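Long-range contacts in N5-carboxyaminoimidazole ribonucleotide synthetase (Bacillus anthracis, PDB 3QFF), which probably catalyses the ATP- and bicarbonate-dependent carboxylation of aminoimidazole ribonucleotide to its N5-carboxy derivative in purine biosynthesis, as an ATP-grasp enzyme: residues A[108-116]-A[151-159]; A[118-126]-A[244-252]. All coordinates share one frame; numbering follows the deposited sequence.

Contact 1. Residues A[108-116]-A[151-159]; sequences SKTQNRFTE and VLKTTTGGY. With ADP (adenosine-5'-diphosphate), chain C.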
ATOM      1  N   SER A 108      -6.301  -1.649 -29.104  1.00 33.58           N
ATOM      2  CA  SER A 108      -6.395  -1.101 -30.467  1.00 34.15           C
ATOM      3  C   SER A 108      -7.606  -0.173 -30.675  1.00 33.29           C
ATOM      4  O   SER A 108      -7.492   0.875 -31.319  1.00 33.53           O
ATOM      5  CB  SER A 108      -6.365  -2.211 -31.523  1.00 34.23           C
ATOM      6  OG  SER A 108      -7.656  -2.746 -31.741  1.00 37.49           O
ATOM      7  N   LYS A 109      -8.747  -0.548 -30.108  1.00 32.58           N
ATOM      8  CA  LYS A 109      -9.951   0.285 -30.178  1.00 32.22           C
ATOM      9  C   LYS A 109      -9.790   1.653 -29.485  1.00 31.68           C
ATOM     10  O   LYS A 109     -10.261   2.676 -30.000  1.00 31.93           O
ATOM     11  CB  LYS A 109     -11.148  -0.464 -29.589  1.00 32.31           C
ATOM     12  CG  LYS A 109     -11.561  -1.725 -30.356  1.00 33.97           C
ATOM     13  CD  LYS A 109     -12.582  -2.518 -29.538  1.00 35.69           C
ATOM     14  CE  LYS A 109     -13.054  -3.777 -30.267  1.00 37.16           C
ATOM     15  NZ  LYS A 109     -14.080  -4.512 -29.439  1.00 36.85           N
ATOM     16  N   THR A 110      -9.131   1.672 -28.324  1.00 30.41           N
ATOM     17  CA  THR A 110      -9.012   2.903 -27.518  1.00 29.53           C
ATOM     18  C   THR A 110      -7.916   3.837 -28.040  1.00 29.78           C
ATOM     19  O   THR A 110      -7.768   4.956 -27.560  1.00 29.39           O
ATOM     20  CB  THR A 110      -8.719   2.603 -26.028  1.00 29.28           C
ATOM     21  OG1 THR A 110      -7.457   1.923 -25.915  1.00 28.43           O
ATOM     22  CG2 THR A 110      -9.814   1.748 -25.425  1.00 28.77           C
ATOM     23  N   GLN A 111      -7.146   3.376 -29.015  1.00 29.50           N
ATOM     24  CA  GLN A 111      -6.018   4.160 -29.522  1.00 29.97           C
ATOM     25  C   GLN A 111      -6.394   5.177 -30.598  1.00 29.39           C
ATOM     26  O   GLN A 111      -5.594   6.045 -30.954  1.00 30.15           O
ATOM     27  CB  GLN A 111      -4.904   3.218 -29.994  1.00 30.42           C
ATOM     28  CG  GLN A 111      -4.040   2.753 -28.839  1.00 32.02           C
ATOM     29  CD  GLN A 111      -3.152   3.868 -28.323  1.00 34.97           C
ATOM     30  OE1 GLN A 111      -2.116   4.182 -28.924  1.00 37.41           O
ATOM     31  NE2 GLN A 111      -3.552   4.483 -27.212  1.00 34.48           N
ATOM     32  N   ASN A 112      -7.617   5.079 -31.097  1.00 28.29           N
ATOM     33  CA  ASN A 112      -8.105   5.957 -32.148  1.00 28.18           C
ATOM     34  C   ASN A 112      -9.474   6.484 -31.732  1.00 27.51           C
ATOM     35  O   ASN A 112     -10.389   5.687 -31.508  1.00 26.98           O
ATOM     36  CB  ASN A 112      -8.195   5.176 -33.478  1.00 28.22           C
ATOM     37  CG  ASN A 112      -8.685   6.034 -34.646  1.00 29.35           C
ATOM     38  OD1 ASN A 112      -9.781   6.583 -34.611  1.00 27.92           O
ATOM     39  ND2 ASN A 112      -7.865   6.129 -35.704  1.00 29.59           N
ATOM     40  N   ARG A 113      -9.600   7.810 -31.621  1.00 26.98           N
ATOM     41  CA  ARG A 113     -10.833   8.452 -31.111  1.00 28.10           C
ATOM     42  C   ARG A 113     -12.072   8.068 -31.903  1.00 27.62           C
ATOM     43  O   ARG A 113     -13.157   7.902 -31.342  1.00 27.52           O
ATOM     44  CB  ARG A 113     -10.710   9.981 -31.119  1.00 28.63           C
ATOM     45  CG  ARG A 113      -9.669  10.543 -30.164  1.00 31.84           C
ATOM     46  CD  ARG A 113      -9.880  12.048 -29.986  1.00 36.21           C
ATOM     47  NE  ARG A 113      -8.772  12.655 -29.252  1.00 40.83           N
ATOM     48  CZ  ARG A 113      -8.731  12.777 -27.927  1.00 42.84           C
ATOM     49  NH1 ARG A 113      -7.675  13.342 -27.353  1.00 44.56           N
ATOM     50  NH2 ARG A 113      -9.743  12.337 -27.181  1.00 41.01           N
ATOM     51  N   PHE A 114     -11.913   7.933 -33.214  1.00 27.11           N
ATOM     52  CA  PHE A 114     -13.033   7.518 -34.063  1.00 27.01           C
ATOM     53  C   PHE A 114     -13.411   6.058 -33.827  1.00 26.32           C
ATOM     54  O   PHE A 114     -14.573   5.753 -33.577  1.00 26.46           O
ATOM     55  CB  PHE A 114     -12.738   7.783 -35.549  1.00 27.74           C
ATOM     56  CG  PHE A 114     -13.897   7.478 -36.449  1.00 28.67           C
ATOM     57  CD1 PHE A 114     -14.946   8.384 -36.578  1.00 29.76           C
ATOM     58  CD2 PHE A 114     -13.961   6.274 -37.133  1.00 30.05           C
ATOM     59  CE1 PHE A 114     -16.030   8.103 -37.406  1.00 30.09           C
ATOM     60  CE2 PHE A 114     -15.049   5.984 -37.962  1.00 31.38           C
ATOM     61  CZ  PHE A 114     -16.087   6.902 -38.086  1.00 30.10           C
ATOM     62  N   THR A 115     -12.433   5.158 -33.897  1.00 26.36           N
ATOM     63  CA  THR A 115     -12.672   3.743 -33.585  1.00 26.27           C
ATOM     64  C   THR A 115     -13.306   3.593 -32.199  1.00 26.02           C
ATOM     65  O   THR A 115     -14.234   2.792 -32.009  1.00 25.69           O
ATOM     66  CB  THR A 115     -11.368   2.922 -33.681  1.00 26.43           C
ATOM     67  OG1 THR A 115     -10.748   3.206 -34.934  1.00 27.15           O
ATOM     68  CG2 THR A 115     -11.650   1.438 -33.628  1.00 26.04           C
ATOM     69  N   GLU A 116     -12.814   4.394 -31.256  1.00 25.28           N
ATOM     70  CA  GLU A 116     -13.251   4.356 -29.865  1.00 25.53           C
ATOM     71  C   GLU A 116     -14.738   4.703 -29.744  1.00 25.28           C
ATOM     72  O   GLU A 116     -15.491   3.948 -29.137  1.00 24.01           O
ATOM     73  CB  GLU A 116     -12.392   5.303 -29.014  1.00 25.61           C
ATOM     74  CG  GLU A 116     -12.698   5.355 -27.520  1.00 27.85           C
ATOM     75  CD  GLU A 116     -11.716   6.246 -26.773  1.00 32.20           C
ATOM     76  OE1 GLU A 116     -11.550   7.429 -27.155  1.00 35.65           O
ATOM     77  OE2 GLU A 116     -11.080   5.766 -25.813  1.00 34.18           O
ATOM     78  N   VAL A 151     -15.788  20.834 -31.207  1.00 43.39           N
ATOM     79  CA  VAL A 151     -14.390  20.584 -30.906  1.00 42.50           C
ATOM     80  C   VAL A 151     -13.778  19.656 -31.960  1.00 41.94           C
ATOM     81  O   VAL A 151     -14.301  18.566 -32.225  1.00 41.63           O
ATOM     82  CB  VAL A 151     -14.213  19.962 -29.503  1.00 42.59           C
ATOM     83  CG1 VAL A 151     -12.751  19.912 -29.127  1.00 42.66           C
ATOM     84  CG2 VAL A 151     -15.008  20.751 -28.456  1.00 43.33           C
ATOM     85  N   LEU A 152     -12.679  20.104 -32.560  1.00 41.01           N
ATOM     86  CA  LEU A 152     -11.914  19.283 -33.482  1.00 40.17           C
ATOM     87  C   LEU A 152     -10.728  18.696 -32.745  1.00 39.76           C
ATOM     88  O   LEU A 152      -9.903  19.433 -32.229  1.00 39.81           O
ATOM     89  CB  LEU A 152     -11.429  20.114 -34.672  1.00 39.87           C
ATOM     90  CG  LEU A 152     -10.812  19.337 -35.839  1.00 38.89           C
ATOM     91  CD1 LEU A 152     -11.872  18.504 -36.542  1.00 37.25           C
ATOM     92  CD2 LEU A 152     -10.166  20.315 -36.808  1.00 39.07           C
ATOM     93  N   LYS A 153     -10.652  17.371 -32.691  1.00 38.91           N
ATOM     94  CA  LYS A 153      -9.536  16.690 -32.036  1.00 39.04           C
ATOM     95  C   LYS A 153      -8.888  15.722 -33.019  1.00 38.74           C
ATOM     96  O   LYS A 153      -9.572  15.184 -33.886  1.00 38.45           O
ATOM     97  CB  LYS A 153     -10.010  15.910 -30.802  1.00 38.62           C
ATOM     98  CG  LYS A 153     -11.174  16.527 -30.047  1.00 39.89           C
ATOM     99  CD  LYS A 153     -11.428  15.787 -28.731  1.00 40.57           C
ATOM    100  CE  LYS A 153     -12.820  16.105 -28.206  1.00 41.08           C
ATOM    101  NZ  LYS A 153     -13.315  15.077 -27.242  1.00 39.85           N
ATOM    102  N   THR A 154      -7.580  15.505 -32.886  1.00 38.47           N
ATOM    103  CA  THR A 154      -6.898  14.487 -33.687  1.00 38.87           C
ATOM    104  C   THR A 154      -7.340  13.102 -33.212  1.00 38.91           C
ATOM    105  O   THR A 154      -7.582  12.907 -32.024  1.00 38.47           O
ATOM    106  CB  THR A 154      -5.360  14.577 -33.585  1.00 38.86           C
ATOM    107  OG1 THR A 154      -4.954  14.372 -32.225  1.00 39.99           O
ATOM    108  CG2 THR A 154      -4.852  15.927 -34.075  1.00 38.47           C
ATOM    109  N   THR A 155      -7.446  12.150 -34.135  1.00 39.08           N
ATOM    110  CA  THR A 155      -7.906  10.802 -33.785  1.00 39.68           C
ATOM    111  C   THR A 155      -6.864  10.008 -32.996  1.00 41.28           C
ATOM    112  O   THR A 155      -7.216   9.131 -32.215  1.00 40.44           O
ATOM    113  CB  THR A 155      -8.327   9.979 -35.027  1.00 39.36           C
ATOM    114  OG1 THR A 155      -7.272   9.991 -35.995  1.00 37.10           O
ATOM    115  CG2 THR A 155      -9.603  10.538 -35.651  1.00 39.02           C
ATOM    116  N   THR A 156      -5.583  10.308 -33.205  1.00 43.23           N
ATOM    117  CA  THR A 156      -4.518   9.561 -32.533  1.00 45.90           C
ATOM    118  C   THR A 156      -3.487  10.468 -31.879  1.00 47.61           C
ATOM    119  O   THR A 156      -3.483  11.685 -32.102  1.00 47.89           O
ATOM    120  CB  THR A 156      -3.767   8.618 -33.500  1.00 45.84           C
ATOM    121  OG1 THR A 156      -3.050   9.402 -34.463  1.00 46.59           O
ATOM    122  CG2 THR A 156      -4.731   7.672 -34.211  1.00 45.97           C
ATOM    123  N   GLY A 157      -2.620   9.848 -31.074  1.00 49.85           N
ATOM    124  CA  GLY A 157      -1.455  10.490 -30.476  1.00 52.37           C
ATOM    125  C   GLY A 157      -1.772  11.796 -29.785  1.00 54.64           C
ATOM    126  O   GLY A 157      -1.416  12.868 -30.287  1.00 54.97           O
ATOM    127  N   GLY A 158      -2.451  11.708 -28.642  1.00 56.43           N
ATOM    128  CA  GLY A 158      -2.739  12.880 -27.816  1.00 58.90           C
ATOM    129  C   GLY A 158      -1.472  13.387 -27.141  1.00 60.65           C
ATOM    130  O   GLY A 158      -0.447  13.577 -27.800  1.00 60.88           O
ATOM    131  N   TYR A 159      -1.523  13.630 -25.833  1.00 62.22           N
ATOM    132  CA  TYR A 159      -2.738  13.544 -25.023  1.00 63.72           C
ATOM    133  C   TYR A 159      -2.866  14.943 -24.427  1.00 64.24           C
ATOM    134  O   TYR A 159      -2.842  15.138 -23.206  1.00 64.43           O
ATOM    135  CB  TYR A 159      -2.563  12.474 -23.938  1.00 64.00           C
ATOM    136  CG  TYR A 159      -1.618  11.353 -24.347  1.00 65.54           C
ATOM    137  CD1 TYR A 159      -0.243  11.438 -24.079  1.00 66.78           C
ATOM    138  CD2 TYR A 159      -2.092  10.219 -25.014  1.00 66.15           C
ATOM    139  CE1 TYR A 159       0.633  10.421 -24.459  1.00 67.05           C
ATOM    140  CE2 TYR A 159      -1.225   9.195 -25.397  1.00 66.88           C
ATOM    141  CZ  TYR A 159       0.134   9.304 -25.115  1.00 67.51           C
ATOM    142  OH  TYR A 159       0.996   8.294 -25.490  1.00 68.43           O
TER
HETATM  143  PB  ADP C 400      -7.594  14.553 -23.985  1.00 62.88           P
HETATM  144  O1B ADP C 400      -6.460  15.472 -24.379  1.00 62.84           O
HETATM  145  O2B ADP C 400      -7.511  13.196 -24.649  1.00 62.26           O
HETATM  146  O3B ADP C 400      -7.839  14.512 -22.495  1.00 62.65           O
HETATM  147  PA  ADP C 400     -10.454  15.074 -24.216  1.00 60.58           P
HETATM  148  O1A ADP C 400     -10.559  14.399 -22.864  1.00 61.16           O
HETATM  149  O2A ADP C 400     -11.228  14.534 -25.397  1.00 60.28           O
HETATM  150  O3A ADP C 400      -8.901  15.250 -24.652  1.00 61.78           O
HETATM  151  O5' ADP C 400     -10.931  16.598 -24.037  1.00 59.78           O
HETATM  152  C5' ADP C 400     -10.179  17.489 -23.217  1.00 59.37           C
HETATM  153  C4' ADP C 400     -11.128  18.441 -22.505  1.00 58.68           C
HETATM  154  O4' ADP C 400     -11.886  19.165 -23.476  1.00 57.97           O
HETATM  155  C3' ADP C 400     -12.130  17.699 -21.633  1.00 58.29           C
HETATM  156  O3' ADP C 400     -11.690  17.647 -20.272  1.00 59.10           O
HETATM  157  C2' ADP C 400     -13.414  18.490 -21.786  1.00 58.33           C
HETATM  158  O2' ADP C 400     -13.533  19.435 -20.719  1.00 57.59           O
HETATM  159  C1' ADP C 400     -13.265  19.245 -23.097  1.00 57.50           C
HETATM  160  N9  ADP C 400     -14.121  18.625 -24.146  1.00 56.66           N
HETATM  161  C8  ADP C 400     -13.744  17.654 -25.006  1.00 56.00           C
HETATM  162  N7  ADP C 400     -14.759  17.309 -25.837  1.00 55.36           N
HETATM  163  C5  ADP C 400     -15.819  18.070 -25.517  1.00 54.99           C
HETATM  164  C6  ADP C 400     -17.215  18.216 -26.003  1.00 54.68           C
HETATM  165  N6  ADP C 400     -17.688  17.459 -27.025  1.00 52.96           N
HETATM  166  N1  ADP C 400     -17.999  19.135 -25.385  1.00 54.85           N
HETATM  167  C2  ADP C 400     -17.549  19.895 -24.369  1.00 54.93           C
HETATM  168  N3  ADP C 400     -16.298  19.812 -23.882  1.00 55.17           N
HETATM  169  C4  ADP C 400     -15.398  18.939 -24.405  1.00 55.74           C

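Contact 2. Residues A[118-126]-A[244-252]; sequences NAIEKAGLP and YAKVLADEL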
ATOM      1  N   ASN A 118     -17.043   4.649 -32.125  1.00 26.79           N
ATOM      2  CA  ASN A 118     -17.799   3.603 -32.814  1.00 27.71           C
ATOM      3  C   ASN A 118     -18.017   2.396 -31.916  1.00 26.66           C
ATOM      4  O   ASN A 118     -19.112   1.830 -31.891  1.00 26.26           O
ATOM      5  CB  ASN A 118     -17.083   3.110 -34.076  1.00 28.40           C
ATOM      6  CG  ASN A 118     -17.127   4.106 -35.214  1.00 33.01           C
ATOM      7  OD1 ASN A 118     -17.973   5.007 -35.263  1.00 39.65           O
ATOM      8  ND2 ASN A 118     -16.215   3.938 -36.155  1.00 37.91           N
ATOM      9  N   ALA A 119     -16.955   1.989 -31.219  1.00 25.44           N
ATOM     10  CA  ALA A 119     -17.013   0.839 -30.335  1.00 25.19           C
ATOM     11  C   ALA A 119     -17.999   1.116 -29.206  1.00 24.65           C
ATOM     12  O   ALA A 119     -18.813   0.253 -28.870  1.00 24.40           O
ATOM     13  CB  ALA A 119     -15.633   0.488 -29.783  1.00 24.65           C
ATOM     14  N   ILE A 120     -17.940   2.325 -28.643  1.00 23.93           N
ATOM     15  CA  ILE A 120     -18.864   2.705 -27.554  1.00 23.48           C
ATOM     16  C   ILE A 120     -20.326   2.643 -28.026  1.00 23.71           C
ATOM     17  O   ILE A 120     -21.168   2.036 -27.378  1.00 22.74           O
ATOM     18  CB  ILE A 120     -18.525   4.107 -26.967  1.00 22.98           C
ATOM     19  CG1 ILE A 120     -17.178   4.065 -26.230  1.00 23.48           C
ATOM     20  CG2 ILE A 120     -19.627   4.587 -26.015  1.00 22.27           C
ATOM     21  CD1 ILE A 120     -16.597   5.456 -25.895  1.00 24.49           C
ATOM     22  N   GLU A 121     -20.611   3.267 -29.165  1.00 24.77           N
ATOM     23  CA  GLU A 121     -21.964   3.271 -29.717  1.00 26.07           C
ATOM     24  C   GLU A 121     -22.448   1.870 -30.062  1.00 26.60           C
ATOM     25  O   GLU A 121     -23.598   1.539 -29.827  1.00 26.60           O
ATOM     26  CB  GLU A 121     -22.014   4.144 -30.952  1.00 26.27           C
ATOM     27  CG  GLU A 121     -21.823   5.600 -30.639  1.00 28.76           C
ATOM     28  CD  GLU A 121     -22.297   6.483 -31.761  1.00 31.50           C
ATOM     29  OE1 GLU A 121     -21.813   6.286 -32.890  1.00 33.84           O
ATOM     30  OE2 GLU A 121     -23.152   7.362 -31.508  1.00 32.80           O
ATOM     31  N   LYS A 122     -21.558   1.049 -30.615  1.00 27.35           N
ATOM     32  CA  LYS A 122     -21.895  -0.343 -30.932  1.00 27.85           C
ATOM     33  C   LYS A 122     -22.161  -1.158 -29.673  1.00 27.76           C
ATOM     34  O   LYS A 122     -22.895  -2.134 -29.715  1.00 28.12           O
ATOM     35  CB  LYS A 122     -20.808  -0.987 -31.797  1.00 28.02           C
ATOM     36  CG  LYS A 122     -20.795  -0.421 -33.220  1.00 31.58           C
ATOM     37  CD  LYS A 122     -19.634  -0.958 -34.067  1.00 36.94           C
ATOM     38  CE  LYS A 122     -19.553  -0.211 -35.403  1.00 38.49           C
ATOM     39  NZ  LYS A 122     -18.487  -0.760 -36.297  1.00 41.43           N
ATOM     40  N   ALA A 123     -21.578  -0.741 -28.552  1.00 27.19           N
ATOM     41  CA  ALA A 123     -21.866  -1.347 -27.255  1.00 27.21           C
ATOM     42  C   ALA A 123     -23.185  -0.845 -26.653  1.00 27.19           C
ATOM     43  O   ALA A 123     -23.582  -1.303 -25.585  1.00 27.64           O
ATOM     44  CB  ALA A 123     -20.704  -1.101 -26.278  1.00 27.50           C
ATOM     45  N   GLY A 124     -23.843   0.102 -27.329  1.00 26.50           N
ATOM     46  CA  GLY A 124     -25.161   0.605 -26.913  1.00 25.76           C
ATOM     47  C   GLY A 124     -25.148   1.825 -25.988  1.00 25.23           C
ATOM     48  O   GLY A 124     -26.144   2.106 -25.321  1.00 24.44           O
ATOM     49  N   LEU A 125     -24.028   2.556 -25.950  1.00 25.03           N
ATOM     50  CA  LEU A 125     -23.865   3.670 -25.010  1.00 25.10           C
ATOM     51  C   LEU A 125     -23.752   5.031 -25.706  1.00 25.07           C
ATOM     52  O   LEU A 125     -23.274   5.111 -26.842  1.00 24.58           O
ATOM     53  CB  LEU A 125     -22.668   3.413 -24.089  1.00 25.81           C
ATOM     54  CG  LEU A 125     -22.900   2.141 -23.254  1.00 27.45           C
ATOM     55  CD1 LEU A 125     -21.609   1.620 -22.710  1.00 29.32           C
ATOM     56  CD2 LEU A 125     -23.909   2.373 -22.141  1.00 25.65           C
ATOM     57  N   PRO A 126     -24.201   6.106 -25.030  1.00 25.26           N
ATOM     58  CA  PRO A 126     -24.234   7.430 -25.677  1.00 25.41           C
ATOM     59  C   PRO A 126     -22.887   8.166 -25.718  1.00 25.37           C
ATOM     60  O   PRO A 126     -22.108   8.120 -24.763  1.00 24.74           O
ATOM     61  CB  PRO A 126     -25.241   8.218 -24.828  1.00 25.00           C
ATOM     62  CG  PRO A 126     -25.236   7.544 -23.495  1.00 25.57           C
ATOM     63  CD  PRO A 126     -24.895   6.103 -23.719  1.00 25.60           C
ATOM     64  N   TYR A 244     -23.296   2.226 -16.975  1.00 25.75           N
ATOM     65  CA  TYR A 244     -22.659   2.414 -18.292  1.00 25.57           C
ATOM     66  C   TYR A 244     -21.300   1.725 -18.340  1.00 25.85           C
ATOM     67  O   TYR A 244     -20.972   1.025 -19.320  1.00 25.86           O
ATOM     68  CB  TYR A 244     -22.504   3.909 -18.600  1.00 25.57           C
ATOM     69  CG  TYR A 244     -23.768   4.622 -19.057  1.00 24.25           C
ATOM     70  CD1 TYR A 244     -23.689   5.890 -19.652  1.00 24.80           C
ATOM     71  CD2 TYR A 244     -25.028   4.040 -18.915  1.00 25.37           C
ATOM     72  CE1 TYR A 244     -24.833   6.556 -20.079  1.00 23.47           C
ATOM     73  CE2 TYR A 244     -26.188   4.702 -19.357  1.00 25.90           C
ATOM     74  CZ  TYR A 244     -26.072   5.962 -19.939  1.00 24.63           C
ATOM     75  OH  TYR A 244     -27.206   6.628 -20.372  1.00 25.41           O
ATOM     76  N   ALA A 245     -20.521   1.908 -17.272  1.00 26.16           N
ATOM     77  CA  ALA A 245     -19.198   1.289 -17.153  1.00 26.54           C
ATOM     78  C   ALA A 245     -19.265  -0.238 -17.182  1.00 26.78           C
ATOM     79  O   ALA A 245     -18.476  -0.881 -17.871  1.00 26.16           O
ATOM     80  CB  ALA A 245     -18.483   1.778 -15.881  1.00 26.55           C
ATOM     81  N   LYS A 246     -20.210  -0.809 -16.439  1.00 27.54           N
ATOM     82  CA  LYS A 246     -20.414  -2.264 -16.422  1.00 28.24           C
ATOM     83  C   LYS A 246     -20.777  -2.820 -17.794  1.00 28.15           C
ATOM     84  O   LYS A 246     -20.246  -3.856 -18.202  1.00 28.33           O
ATOM     85  CB  LYS A 246     -21.451  -2.674 -15.367  1.00 28.73           C
ATOM     86  CG  LYS A 246     -21.047  -2.256 -13.951  1.00 30.75           C
ATOM     87  CD  LYS A 246     -21.586  -3.173 -12.850  1.00 34.56           C
ATOM     88  CE  LYS A 246     -22.900  -2.708 -12.278  1.00 35.61           C
ATOM     89  NZ  LYS A 246     -23.091  -3.245 -10.880  1.00 37.28           N
ATOM     90  N   VAL A 247     -21.665  -2.137 -18.514  1.00 27.97           N
ATOM     91  CA  VAL A 247     -22.014  -2.571 -19.876  1.00 28.82           C
ATOM     92  C   VAL A 247     -20.794  -2.527 -20.791  1.00 28.53           C
ATOM     93  O   VAL A 247     -20.538  -3.477 -21.540  1.00 28.18           O
ATOM     94  CB  VAL A 247     -23.224  -1.785 -20.467  1.00 28.99           C
ATOM     95  CG1 VAL A 247     -23.375  -2.045 -21.961  1.00 30.97           C
ATOM     96  CG2 VAL A 247     -24.492  -2.194 -19.753  1.00 29.18           C
ATOM     97  N   LEU A 248     -20.014  -1.451 -20.705  1.00 28.44           N
ATOM     98  CA  LEU A 248     -18.779  -1.350 -21.487  1.00 28.86           C
ATOM     99  C   LEU A 248     -17.823  -2.500 -21.215  1.00 28.97           C
ATOM    100  O   LEU A 248     -17.318  -3.130 -22.149  1.00 29.46           O
ATOM    101  CB  LEU A 248     -18.054  -0.038 -21.191  1.00 28.46           C
ATOM    102  CG  LEU A 248     -18.342   1.160 -22.070  1.00 29.60           C
ATOM    103  CD1 LEU A 248     -17.436   2.278 -21.631  1.00 31.75           C
ATOM    104  CD2 LEU A 248     -18.136   0.860 -23.570  1.00 27.53           C
ATOM    105  N   ALA A 249     -17.559  -2.757 -19.938  1.00 28.65           N
ATOM    106  CA  ALA A 249     -16.687  -3.865 -19.553  1.00 29.76           C
ATOM    107  C   ALA A 249     -17.163  -5.196 -20.130  1.00 29.97           C
ATOM    108  O   ALA A 249     -16.345  -5.972 -20.639  1.00 29.37           O
ATOM    109  CB  ALA A 249     -16.550  -3.958 -18.033  1.00 29.64           C
ATOM    110  N   ASP A 250     -18.475  -5.448 -20.067  1.00 29.98           N
ATOM    111  CA  ASP A 250     -19.035  -6.684 -20.620  1.00 31.23           C
ATOM    112  C   ASP A 250     -18.933  -6.714 -22.145  1.00 30.54           C
ATOM    113  O   ASP A 250     -18.394  -7.656 -22.716  1.00 30.25           O
ATOM    114  CB  ASP A 250     -20.497  -6.893 -20.193  1.00 31.65           C
ATOM    115  CG  ASP A 250     -21.164  -8.061 -20.945  1.00 36.31           C
ATOM    116  OD1 ASP A 250     -20.785  -9.232 -20.700  1.00 40.66           O
ATOM    117  OD2 ASP A 250     -22.064  -7.812 -21.781  1.00 38.70           O
ATOM    118  N   GLU A 251     -19.453  -5.675 -22.791  1.00 30.52           N
ATOM    119  CA  GLU A 251     -19.494  -5.609 -24.251  1.00 30.97           C
ATOM    120  C   GLU A 251     -18.105  -5.639 -24.911  1.00 30.67           C
ATOM    121  O   GLU A 251     -17.925  -6.251 -25.960  1.00 30.39           O
ATOM    122  CB  GLU A 251     -20.263  -4.359 -24.690  1.00 31.28           C
ATOM    123  CG  GLU A 251     -21.761  -4.439 -24.432  1.00 32.08           C
ATOM    124  CD  GLU A 251     -22.456  -5.454 -25.327  1.00 35.13           C
ATOM    125  OE1 GLU A 251     -22.055  -5.600 -26.505  1.00 36.97           O
ATOM    126  OE2 GLU A 251     -23.414  -6.098 -24.860  1.00 36.27           O
ATOM    127  N   LEU A 252     -17.133  -4.971 -24.295  1.00 30.08           N
ATOM    128  CA  LEU A 252     -15.768  -4.950 -24.822  1.00 30.08           C
ATOM    129  C   LEU A 252     -14.934  -6.153 -24.349  1.00 29.99           C
ATOM    130  O   LEU A 252     -13.757  -6.270 -24.691  1.00 30.08           O
ATOM    131  CB  LEU A 252     -15.068  -3.635 -24.458  1.00 30.38           C
ATOM    132  CG  LEU A 252     -15.711  -2.353 -25.012  1.00 31.29           C
ATOM    133  CD1 LEU A 252     -14.996  -1.116 -24.501  1.00 32.61           C
ATOM    134  CD2 LEU A 252     -15.751  -2.365 -26.546  1.00 32.45           C
TER

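Contact 1. Residues A[108-116]-A[151-159]
Arg113 leaves its backbone with CG anti to the carbonyl carbon (chi1 -66°) and runs extended as far as NE, which carries its guanidinium along the backbone of Thr155 and Thr154 to the phosphates of ADP. Lys153 starts from a first torsion turned away from a staggered position, chi1 -33°, then stretches out beyond CG and crosses Arg113 at about a right angle. Its CD lies over one face of the guanidinium, offset toward the rim, while two oxygens sit at the edge of that group, in its plane. One is Thr154 O, reached by NE in a weak, bent bond of 3.0 Å; the other is ADP O2B, held by NH1 in a nearly straight bond of 2.7 Å. Lys153 NZ bridges ADP O2A at 2.8 Å and adenine N7 at 3.0 Å. The two cations converge on the diphosphate, and each has a carboxylate as well: Glu274 for Arg113 and Glu188 for Lys153.

Backbone joins backbone where Arg113 N donates to a lone pair of Thr155 O at 2.8 Å. The same oxygen receives a CA-H...O contact from Asn112. As N-cap of the following helix, Asn112 turns OD1 to Thr115 N (3.1 Å) and, weakly, to Phe114 N; that oxygen also rests against Thr155 CB, while Thr155 OG1 is bonded to Glu184. The contact thus sets the start of helix 113-122, just after helix 105-110, against the loop after strand 150-154 and the end of that strand, which lies between strands 185-189 and 164-167 in the four-stranded antiparallel sheet.

Contact 2. Residues A[118-126]-A[244-252]
Leu125 and Tyr244 make a CH-pi interaction: Leu125 CD2 sits over a ring face, offset toward the rim, 4.1 Å from the centroid of the Tyr244 ring. Pro126 crosses the same side chain at about a right angle, its CG 3.6 Å from Tyr244 CE1.

Aliphatic packing makes up most of the rest. With CG anti to its carbonyl carbon (chi1 -62°), Leu125 sends CD1 in between Val247 and Leu248, a tight fit at 3.4 Å from Leu248 CG. Leu248 CD2 also meets Ala123 CB and Ile120 CG1, and Ala119 CB touches Leu252 CD2. Ala123 CB packs on Glu251 CB at 3.7 Å, the aliphatic base of the glutamate.

The two segments share no backbone bond; outside them, the backbone of Pro126 is hydrogen-bonded to Ile272 of strand 270-276. Helix 113-122 closes in a Schellman motif at Gly124, with Leu125 N bonded to Ile120 O at 3.2 Å; this reversal turns Leu125 toward helix 235-251.

Mainly apolar packing therefore joins the end of helix 113-122 and the turn after it to helix 235-251, a few carbonyl oxygens lying against methyl groups, with Leu125, which buries the most surface, between Tyr244, Val247 and Leu248.

In the fold
Helix 113-122 is shared by both contacts: contact 1 uses its N-terminal end and contact 2 its C-terminal part and the turn beyond. Their centres lie about 17 Å apart, and they touch where Lys109 packs on Ala119 and Leu252. Along the chain the segments alternate, 108-116, 118-126, 151-159 and 244-252, so the two contacts interlock in sequence. Contact 1 ties this helix to the four-stranded antiparallel sheet, whereas contact 2 lays it against helix 235-251, which packs on strands of the eight-stranded sheet. The helix thereby connects the two sheets, consistent with the ATP-grasp arrangement in which nucleotide is held between two lobes; ADP meets contact 1 directly.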